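Local atomic coordinates of 6-phosphogluconolactonase (Shewanella baltica, PDB entry 3NWP), a protein that probably hydrolyses 6-phosphogluconolactone to 6-phosphogluconate, the lactonase step of the pentose phosphate pathway. Residues V164-T169 / R175-K180. Residues are numbered along the deposited sequence; the frame is centred on the assembly and turned at random.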
# COMPACT_ATOMS: atom_id res chain seq x y z
N VAL A 164 -10.46 -6.11 6.02
CA VAL A 164 -11.79 -5.77 6.49
C VAL A 164 -12.43 -4.80 5.54
O VAL A 164 -11.74 -4.13 4.76
CB VAL A 164 -11.83 -5.20 7.88
CG1 VAL A 164 -11.28 -6.21 8.92
CG2 VAL A 164 -11.14 -3.85 7.97
N ALA A 165 -13.76 -4.71 5.61
CA ALA A 165 -14.46 -3.73 4.81
C ALA A 165 -14.47 -2.40 5.48
O ALA A 165 -14.55 -2.28 6.70
CB ALA A 165 -15.97 -4.19 4.55
N THR A 166 -14.45 -1.34 4.68
CA THR A 166 -14.67 0.00 5.20
C THR A 166 -15.53 0.81 4.22
O THR A 166 -15.56 0.53 3.01
CB THR A 166 -13.35 0.82 5.49
OG1 THR A 166 -12.75 1.20 4.25
CG2 THR A 166 -12.38 0.00 6.37
N ASN A 167 -16.23 1.81 4.74
CA ASN A 167 -17.19 2.60 3.94
C ASN A 167 -16.97 4.08 4.21
O ASN A 167 -17.62 4.71 5.06
CB ASN A 167 -18.60 2.16 4.37
CG ASN A 167 -18.91 0.77 3.89
OD1 ASN A 167 -19.11 0.55 2.70
ND2 ASN A 167 -18.86 -0.21 4.81
N PRO A 168 -16.00 4.68 3.52
CA PRO A 168 -15.84 6.10 3.68
C PRO A 168 -17.10 6.88 3.32
O PRO A 168 -17.85 6.48 2.40
CB PRO A 168 -14.72 6.44 2.70
CG PRO A 168 -14.64 5.32 1.76
CD PRO A 168 -15.12 4.13 2.50
N THR A 169 -17.32 7.94 4.07
CA THR A 169 -18.39 8.86 3.75
C THR A 169 -17.97 10.09 2.97
O THR A 169 -18.84 10.85 2.53
CB THR A 169 -19.12 9.31 5.03
OG1 THR A 169 -18.21 10.01 5.87
CG2 THR A 169 -19.70 8.06 5.77
N ARG A 175 -15.15 -0.29 0.26
CA ARG A 175 -13.74 -0.63 0.22
C ARG A 175 -13.46 -1.91 0.98
O ARG A 175 -14.13 -2.24 1.97
CB ARG A 175 -12.87 0.47 0.87
CG ARG A 175 -13.17 1.91 0.41
CD ARG A 175 -12.93 2.04 -1.04
NE ARG A 175 -13.11 3.40 -1.54
CZ ARG A 175 -12.11 4.29 -1.71
NH1 ARG A 175 -10.86 3.97 -1.36
NH2 ARG A 175 -12.37 5.49 -2.22
N ILE A 176 -12.44 -2.61 0.51
CA ILE A 176 -11.77 -3.60 1.31
C ILE A 176 -10.39 -3.02 1.57
O ILE A 176 -9.82 -2.33 0.72
CB ILE A 176 -11.75 -4.94 0.59
CG1 ILE A 176 -11.14 -6.03 1.42
CG2 ILE A 176 -11.06 -4.84 -0.76
CD1 ILE A 176 -11.78 -7.38 1.09
N THR A 177 -9.88 -3.28 2.75
CA THR A 177 -8.54 -2.81 3.10
C THR A 177 -7.78 -3.87 3.84
O THR A 177 -8.33 -4.56 4.71
CB THR A 177 -8.64 -1.52 3.94
OG1 THR A 177 -7.33 -0.90 4.05
CG2 THR A 177 -9.19 -1.75 5.35
N LEU A 178 -6.48 -3.91 3.64
CA LEU A 178 -5.64 -4.62 4.59
C LEU A 178 -5.73 -3.89 5.92
O LEU A 178 -5.86 -2.69 6.00
CB LEU A 178 -4.18 -4.76 4.09
CG LEU A 178 -3.93 -5.53 2.81
CD1 LEU A 178 -2.39 -5.83 2.61
CD2 LEU A 178 -4.76 -6.79 2.66
N SER A 179 -5.62 -4.65 7.00
CA SER A 179 -5.67 -4.13 8.34
C SER A 179 -4.34 -3.51 8.77
O SER A 179 -3.32 -3.77 8.17
CB SER A 179 -6.00 -5.23 9.34
OG SER A 179 -5.04 -6.27 9.28
N LYS A 180 -4.38 -2.69 9.80
CA LYS A 180 -3.14 -2.21 10.40
C LYS A 180 -2.24 -3.36 10.82
O LYS A 180 -1.01 -3.36 10.55
CB LYS A 180 -3.42 -1.27 11.56
CG LYS A 180 -2.18 -0.61 12.15
CD LYS A 180 -2.45 -0.12 13.58
CE LYS A 180 -2.36 -1.23 14.60
NZ LYS A 180 -2.78 -0.74 15.95
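V164 and T177 form one hydrogen-bonded pair of an antiparallel ladder, T166 and R175 the other; each pair joins its two backbones by two N-H...O bonds. The most bent at the hydrogen is R175 N to T166 O, 2.9 Å long with 141°, although it runs nearly straight onto the carbonyl. R175 O accepts T166 N from above its carbonyl plane and also takes a CA-H...O contact from A165 CA at 3.2 Å; V164 O, bonded to T177 N, receives a similar one from I176 CA. Between the two pairs, A165 and I176 face the opposite side of the sheet, toward helix 112-122.

On the other side, the T177 methyl CG2 lies 3.8 Å from T166 CG2 and 3.9 Å from V164 CG2. The T177 hydroxyl, turned away from its own backbone N (chi1 -168°), donates to L178 O, while the same oxygen accepts S145 N. T166 OG1 sits 3.5 Å from R175 CB and donates a hydrogen bond to S145 O. P168 crosses the R175 chain at about a right angle: CD is 3.6 Å from R175 CG, and CG lies over one guanidinium face. The guanidinium itself donates from NH2 to P172 O, within the hairpin loop, and from NH1 to S145 OG. The two strands form a beta hairpin, and strand 175-178, also paired antiparallel with strand 66-74, joins it to the mixed sheet of the alpha/beta fold, with strand 163-166 added beyond it.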